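Local structure of putative glycosyltransferase (GalT1) (Streptococcus parasanguinis, 4PHR) at residues E152-V160 with D257-Y268. The protein probably transfers a sugar from a nucleotide donor, its GT-D-type glycosyltransferase domain binding UDP in the presence of manganese. Numbering follows the deposited sequence.
With UDP (uridine-5'-diphosphate), chain B.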
ATOM      1  N   GLU A 152       4.039 -10.776   0.876  1.00 10.28           N
ATOM      2  CA  GLU A 152       3.380 -10.209   2.046  1.00 10.23           C
ATOM      3  C   GLU A 152       3.998 -10.813   3.298  1.00 10.53           C
ATOM      4  O   GLU A 152       4.807 -11.749   3.215  1.00 11.51           O
ATOM      5  CB  GLU A 152       1.880 -10.505   2.012  1.00 11.91           C
ATOM      6  CG  GLU A 152       1.573 -11.997   2.058  1.00 12.80           C
ATOM      7  CD  GLU A 152       0.094 -12.331   2.104  1.00 13.89           C
ATOM      8  OE1 GLU A 152      -0.743 -11.399   2.019  1.00 14.99           O
ATOM      9  OE2 GLU A 152      -0.228 -13.537   2.233  1.00 16.49           O
ATOM     10  N   GLY A 153       3.617 -10.284   4.454  1.00 10.74           N
ATOM     11  CA  GLY A 153       4.133 -10.780   5.711  1.00 10.35           C
ATOM     12  C   GLY A 153       3.354 -11.966   6.231  1.00 10.56           C
ATOM     13  O   GLY A 153       2.260 -12.278   5.749  1.00 11.82           O
ATOM     14  N   ALA A 154       3.905 -12.613   7.250  1.00 12.84           N
ATOM     15  CA  ALA A 154       3.306 -13.823   7.795  1.00 15.09           C
ATOM     16  C   ALA A 154       1.917 -13.636   8.407  1.00 15.82           C
ATOM     17  O   ALA A 154       1.146 -14.595   8.489  1.00 19.72           O
ATOM     18  CB  ALA A 154       4.255 -14.467   8.805  1.00 17.85           C
ATOM     19  N   THR A 155       1.603 -12.428   8.865  1.00 12.67           N
ATOM     20  CA  THR A 155       0.278 -12.155   9.437  1.00 13.65           C
ATOM     21  C   THR A 155      -0.686 -11.485   8.442  1.00 12.32           C
ATOM     22  O   THR A 155      -1.876 -11.346   8.727  1.00 13.82           O
ATOM     23  CB  THR A 155       0.361 -11.295  10.726  1.00 16.10           C
ATOM     24  OG1 THR A 155       0.950 -10.018  10.425  1.00 14.52           O
ATOM     25  CG2 THR A 155       1.186 -12.004  11.784  1.00 18.97           C
ATOM     26  N   SER A 156      -0.182 -11.075   7.283  1.00 11.88           N
ATOM     27  CA  SER A 156      -0.977 -10.319   6.307  1.00 11.86           C
ATOM     28  C   SER A 156      -2.168 -11.129   5.787  1.00 12.09           C
ATOM     29  O   SER A 156      -3.313 -10.658   5.785  1.00 13.46           O
ATOM     30  CB  SER A 156      -0.102  -9.882   5.129  1.00 11.73           C
ATOM     31  OG  SER A 156       0.961  -9.050   5.553  1.00 12.87           O
ATOM     32  N   ARG A 157      -1.890 -12.345   5.329  1.00 12.11           N
ATOM     33  CA  ARG A 157      -2.927 -13.275   4.872  1.00 12.50           C
ATOM     34  C   ARG A 157      -3.969 -12.601   3.977  1.00 12.44           C
ATOM     35  O   ARG A 157      -5.190 -12.731   4.165  1.00 11.78           O
ATOM     36  CB  ARG A 157      -3.538 -13.986   6.074  1.00 16.34           C
ATOM     37  CG  ARG A 157      -2.452 -14.743   6.823  1.00 19.43           C
ATOM     38  CD  ARG A 157      -2.922 -15.488   8.032  1.00 26.41           C
ATOM     39  NE  ARG A 157      -1.814 -16.294   8.535  1.00 35.75           N
ATOM     40  CZ  ARG A 157      -1.892 -17.592   8.798  1.00 31.30           C
ATOM     41  NH1 ARG A 157      -3.037 -18.233   8.628  1.00 31.15           N
ATOM     42  NH2 ARG A 157      -0.826 -18.243   9.243  1.00 35.72           N
ATOM     43  N   SER A 158      -3.468 -11.893   2.975  1.00 11.25           N
ATOM     44  CA  SER A 158      -4.320 -11.084   2.119  1.00 11.07           C
ATOM     45  C   SER A 158      -5.249 -11.979   1.313  1.00 11.46           C
ATOM     46  O   SER A 158      -4.809 -12.899   0.617  1.00 13.10           O
ATOM     47  CB  SER A 158      -3.473 -10.209   1.185  1.00 14.08           C
ATOM     48  OG  SER A 158      -2.654  -9.301   1.915  1.00 14.92           O
ATOM     49  N   GLY A 159      -6.545 -11.708   1.417  1.00 11.96           N
ATOM     50  CA  GLY A 159      -7.543 -12.475   0.700  1.00 12.99           C
ATOM     51  C   GLY A 159      -7.916 -13.782   1.369  1.00 14.31           C
ATOM     52  O   GLY A 159      -8.820 -14.472   0.920  1.00 18.00           O
ATOM     53  N   VAL A 160      -7.242 -14.123   2.462  1.00 13.22           N
ATOM     54  CA  VAL A 160      -7.501 -15.402   3.111  1.00 13.71           C
ATOM     55  C   VAL A 160      -8.805 -15.330   3.897  1.00 14.86           C
ATOM     56  O   VAL A 160      -8.985 -14.466   4.751  1.00 15.65           O
ATOM     57  CB  VAL A 160      -6.336 -15.836   4.017  1.00 15.73           C
ATOM     58  CG1 VAL A 160      -6.683 -17.136   4.735  1.00 18.63           C
ATOM     59  CG2 VAL A 160      -5.069 -15.997   3.187  1.00 16.41           C
ATOM     60  N   ASP A 257       0.449  -6.351  16.139  1.00 25.37           N
ATOM     61  CA  ASP A 257       0.034  -7.718  15.810  1.00 25.03           C
ATOM     62  C   ASP A 257      -0.210  -8.545  17.074  1.00 26.11           C
ATOM     63  O   ASP A 257       0.235  -9.689  17.181  1.00 21.68           O
ATOM     64  CB  ASP A 257       1.052  -8.409  14.888  1.00 23.01           C
ATOM     65  CG  ASP A 257       0.780  -8.154  13.406  1.00 23.52           C
ATOM     66  OD1 ASP A 257      -0.348  -7.736  13.061  1.00 22.28           O
ATOM     67  OD2 ASP A 257       1.692  -8.384  12.582  1.00 20.35           O
ATOM     68  N   GLU A 258      -0.926  -7.958  18.026  1.00 22.44           N
ATOM     69  CA  GLU A 258      -1.257  -8.632  19.276  1.00 22.20           C
ATOM     70  C   GLU A 258      -2.629  -9.287  19.204  1.00 19.79           C
ATOM     71  O   GLU A 258      -3.527  -8.808  18.510  1.00 23.92           O
ATOM     72  CB  GLU A 258      -1.217  -7.634  20.438  1.00 26.76           C
ATOM     73  CG  GLU A 258       0.184  -7.147  20.795  1.00 34.69           C
ATOM     74  CD  GLU A 258       0.169  -5.971  21.754  1.00 39.10           C
ATOM     75  OE1 GLU A 258      -0.917  -5.388  21.958  1.00 46.17           O
ATOM     76  OE2 GLU A 258       1.242  -5.630  22.305  1.00 34.19           O
ATOM     77  N   GLY A 259      -2.788 -10.393  19.920  1.00 20.31           N
ATOM     78  CA  GLY A 259      -4.082 -11.030  20.069  1.00 22.90           C
ATOM     79  C   GLY A 259      -4.567 -11.776  18.844  1.00 22.06           C
ATOM     80  O   GLY A 259      -5.759 -12.055  18.722  1.00 26.74           O
ATOM     81  N   ILE A 260      -3.659 -12.099  17.927  1.00 20.11           N
ATOM     82  CA  ILE A 260      -4.054 -12.797  16.708  1.00 18.83           C
ATOM     83  C   ILE A 260      -4.219 -14.288  16.966  1.00 19.05           C
ATOM     84  O   ILE A 260      -3.352 -14.937  17.564  1.00 19.29           O
ATOM     85  CB  ILE A 260      -3.060 -12.556  15.547  1.00 18.07           C
ATOM     86  CG1 ILE A 260      -3.087 -11.084  15.126  1.00 21.19           C
ATOM     87  CG2 ILE A 260      -3.406 -13.442  14.355  1.00 17.43           C
ATOM     88  CD1 ILE A 260      -1.963 -10.705  14.201  1.00 24.80           C
ATOM     89  N   GLU A 261      -5.357 -14.814  16.531  1.00 18.03           N
ATOM     90  CA  GLU A 261      -5.659 -16.231  16.639  1.00 20.91           C
ATOM     91  C   GLU A 261      -5.631 -16.832  15.244  1.00 20.97           C
ATOM     92  O   GLU A 261      -6.608 -16.766  14.494  1.00 19.95           O
ATOM     93  CB  GLU A 261      -7.014 -16.429  17.319  1.00 24.96           C
ATOM     94  CG  GLU A 261      -7.063 -15.763  18.691  1.00 30.47           C
ATOM     95  CD  GLU A 261      -8.455 -15.702  19.288  1.00 42.57           C
ATOM     96  OE1 GLU A 261      -9.363 -16.388  18.771  1.00 49.66           O
ATOM     97  OE2 GLU A 261      -8.638 -14.958  20.276  1.00 44.73           O
ATOM     98  N   LEU A 262      -4.485 -17.398  14.890  1.00 20.39           N
ATOM     99  CA  LEU A 262      -4.276 -17.916  13.547  1.00 23.46           C
ATOM    100  C   LEU A 262      -5.035 -19.208  13.309  1.00 23.38           C
ATOM    101  O   LEU A 262      -5.237 -20.021  14.220  1.00 25.15           O
ATOM    102  CB  LEU A 262      -2.789 -18.145  13.276  1.00 25.00           C
ATOM    103  CG  LEU A 262      -1.880 -16.917  13.210  1.00 26.05           C
ATOM    104  CD1 LEU A 262      -0.430 -17.355  13.089  1.00 26.95           C
ATOM    105  CD2 LEU A 262      -2.268 -16.005  12.053  1.00 23.58           C
ATOM    106  N   GLU A 263      -5.451 -19.387  12.064  1.00 24.49           N
ATOM    107  CA  GLU A 263      -6.074 -20.625  11.642  1.00 22.70           C
ATOM    108  C   GLU A 263      -5.135 -21.341  10.686  1.00 23.48           C
ATOM    109  O   GLU A 263      -4.198 -20.741  10.147  1.00 28.07           O
ATOM    110  CB  GLU A 263      -7.404 -20.336  10.947  1.00 29.58           C
ATOM    111  CG  GLU A 263      -8.419 -19.614  11.821  1.00 39.54           C
ATOM    112  CD  GLU A 263      -9.615 -19.116  11.033  1.00 47.27           C
ATOM    113  OE1 GLU A 263      -9.411 -18.373  10.048  1.00 51.41           O
ATOM    114  OE2 GLU A 263     -10.758 -19.470  11.394  1.00 58.68           O
ATOM    115  N   PHE A 264      -5.380 -22.628  10.480  1.00 26.38           N
ATOM    116  CA  PHE A 264      -4.724 -23.337   9.406  1.00 25.82           C
ATOM    117  C   PHE A 264      -5.657 -23.394   8.201  1.00 26.94           C
ATOM    118  O   PHE A 264      -6.758 -23.945   8.261  1.00 34.97           O
ATOM    119  CB  PHE A 264      -4.321 -24.747   9.830  1.00 28.58           C
ATOM    120  CG  PHE A 264      -3.514 -25.475   8.794  1.00 27.27           C
ATOM    121  CD1 PHE A 264      -2.141 -25.334   8.745  1.00 29.27           C
ATOM    122  CD2 PHE A 264      -4.132 -26.288   7.858  1.00 32.39           C
ATOM    123  CE1 PHE A 264      -1.393 -26.000   7.790  1.00 33.58           C
ATOM    124  CE2 PHE A 264      -3.391 -26.956   6.900  1.00 31.49           C
ATOM    125  CZ  PHE A 264      -2.022 -26.809   6.866  1.00 31.29           C
ATOM    126  N   SER A 265      -5.201 -22.806   7.108  1.00 24.29           N
ATOM    127  CA  SER A 265      -5.913 -22.847   5.844  1.00 26.02           C
ATOM    128  C   SER A 265      -5.077 -23.629   4.855  1.00 27.39           C
ATOM    129  O   SER A 265      -4.023 -23.165   4.428  1.00 30.23           O
ATOM    130  CB  SER A 265      -6.142 -21.436   5.307  1.00 32.77           C
ATOM    131  OG  SER A 265      -6.466 -21.483   3.927  1.00 31.46           O
ATOM    132  N   GLN A 266      -5.549 -24.811   4.482  1.00 26.64           N
ATOM    133  CA  GLN A 266      -4.830 -25.652   3.538  1.00 25.72           C
ATOM    134  C   GLN A 266      -4.583 -24.916   2.225  1.00 23.51           C
ATOM    135  O   GLN A 266      -3.491 -24.990   1.661  1.00 23.78           O
ATOM    136  CB  GLN A 266      -5.594 -26.957   3.288  1.00 32.03           C
ATOM    137  CG  GLN A 266      -4.897 -27.910   2.333  1.00 42.60           C
ATOM    138  CD  GLN A 266      -5.504 -29.300   2.346  1.00 51.07           C
ATOM    139  OE1 GLN A 266      -6.331 -29.620   3.201  1.00 54.78           O
ATOM    140  NE2 GLN A 266      -5.095 -30.135   1.398  1.00 55.03           N
ATOM    141  N   GLU A 267      -5.594 -24.199   1.744  1.00 22.21           N
ATOM    142  CA  GLU A 267      -5.473 -23.484   0.477  1.00 19.76           C
ATOM    143  C   GLU A 267      -4.372 -22.421   0.539  1.00 16.98           C
ATOM    144  O   GLU A 267      -3.552 -22.307  -0.370  1.00 17.62           O
ATOM    145  CB  GLU A 267      -6.811 -22.861   0.068  1.00 26.00           C
ATOM    146  CG  GLU A 267      -6.756 -22.115  -1.257  1.00 33.80           C
ATOM    147  CD  GLU A 267      -8.126 -21.886  -1.870  1.00 50.47           C
ATOM    148  OE1 GLU A 267      -9.118 -21.825  -1.112  1.00 56.82           O
ATOM    149  OE2 GLU A 267      -8.210 -21.776  -3.113  1.00 51.63           O
ATOM    150  N   TYR A 268      -4.359 -21.642   1.614  1.00 17.41           N
ATOM    151  CA  TYR A 268      -3.307 -20.661   1.844  1.00 15.87           C
ATOM    152  C   TYR A 268      -1.949 -21.353   1.909  1.00 13.92           C
ATOM    153  O   TYR A 268      -1.001 -20.959   1.228  1.00 13.77           O
ATOM    154  CB  TYR A 268      -3.606 -19.878   3.131  1.00 17.10           C
ATOM    155  CG  TYR A 268      -2.476 -19.038   3.690  1.00 14.78           C
ATOM    156  CD1 TYR A 268      -2.088 -17.851   3.082  1.00 15.24           C
ATOM    157  CD2 TYR A 268      -1.830 -19.414   4.865  1.00 18.31           C
ATOM    158  CE1 TYR A 268      -1.057 -17.071   3.611  1.00 13.54           C
ATOM    159  CE2 TYR A 268      -0.809 -18.645   5.402  1.00 18.20           C
ATOM    160  CZ  TYR A 268      -0.424 -17.476   4.774  1.00 14.03           C
ATOM    161  OH  TYR A 268       0.594 -16.727   5.329  1.00 16.30           O
TER
HETATM  162  N1  UDP B 301       4.063  -5.611   6.609  1.00 10.07           N
HETATM  163  C2  UDP B 301       4.802  -6.764   6.715  1.00 10.76           C
HETATM  164  N3  UDP B 301       6.122  -6.697   7.091  1.00 10.41           N
HETATM  165  C4  UDP B 301       6.714  -5.486   7.357  1.00 10.94           C
HETATM  166  C5  UDP B 301       5.969  -4.312   7.246  1.00 10.90           C
HETATM  167  C6  UDP B 301       4.604  -4.423   7.009  1.00 10.42           C
HETATM  168  O2  UDP B 301       4.285  -7.860   6.502  1.00 12.09           O
HETATM  169  O4  UDP B 301       7.911  -5.477   7.663  1.00 12.91           O
HETATM  170  C1' UDP B 301       2.677  -5.703   6.126  1.00 10.22           C
HETATM  171  C2' UDP B 301       1.536  -5.555   7.096  1.00 10.86           C
HETATM  172  O2' UDP B 301       1.304  -6.769   7.781  1.00 13.09           O
HETATM  173  C3' UDP B 301       0.407  -5.206   6.151  1.00 10.92           C
HETATM  174  C4' UDP B 301       1.104  -4.383   5.081  1.00 10.86           C
HETATM  175  O4' UDP B 301       2.506  -4.622   5.231  1.00  9.51           O
HETATM  176  O3' UDP B 301      -0.103  -6.379   5.555  1.00 12.99           O
HETATM  177  C5' UDP B 301       0.793  -2.897   5.211  1.00  9.99           C
HETATM  178  O5' UDP B 301       1.540  -2.190   4.229  1.00  9.73           O
HETATM  179  PA  UDP B 301       1.485  -0.586   4.102  1.00  8.83           P
HETATM  180  O1A UDP B 301       2.075   0.025   5.308  1.00 12.18           O
HETATM  181  O2A UDP B 301       2.135  -0.256   2.811  1.00 10.56           O
HETATM  182  O3A UDP B 301      -0.113  -0.319   4.088  1.00  9.39           O
HETATM  183  PB  UDP B 301      -1.015   1.014   3.832  1.00  8.65           P
HETATM  184  O1B UDP B 301      -1.520   1.419   5.177  1.00 11.59           O
HETATM  185  O2B UDP B 301      -2.104   0.526   2.953  1.00 10.30           O
HETATM  186  O3B UDP B 301      -0.156   2.074   3.215  1.00 10.49           O
HETATM  187  O   HOH W   1       0.485 -14.147   4.764  1.00 14.63           O
HETATM  188  O   HOH W   2       2.085 -17.591   7.518  1.00 34.39           O
HETATM  189  O   HOH W   3      -0.829 -20.699   9.974  1.00 41.06           O
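The Arg157 guanidinium lies between two side chains of 257-268: Tyr268 CE2 stands over the centre of one face, 3.7 Å from Arg157 CZ, and Leu262 CD2 covers the other nearer its rim. The planes of ring and guanidinium are 38° apart, a tilted packing and not a parallel stack. An arm extended from CG to NE carries the group far enough for NH1 to donate to Glu263 O (3.2 Å), bent at 142°, while NE makes a weak bond to Ala154 O. Val160 CG2 rests against Tyr268 CD1 at 3.5 Å. The phenol oxygen meets a water that also bonds Gly153 O and Arg157 N, linking the ring to the strand end and the start of the turn. Ser265 OG caps the helix starting at Gln266 by accepting from Tyr268 N. At the far end, Thr155 OG1 donates to Asp257 OD2 (2.8 Å), reaching it from above the carboxylate plane; His250 holds the other oxygen. Next to Thr155, Ser156 turns away from 257-268, and its OG lies 2.9 Å from UDP O3', in a hydrogen bond with the ribose. Residues 257-268 thus back a nucleotide-binding loop at the C-terminal end of the central strand of a parallel sheet, here in the GT-D glycosyltransferase fold.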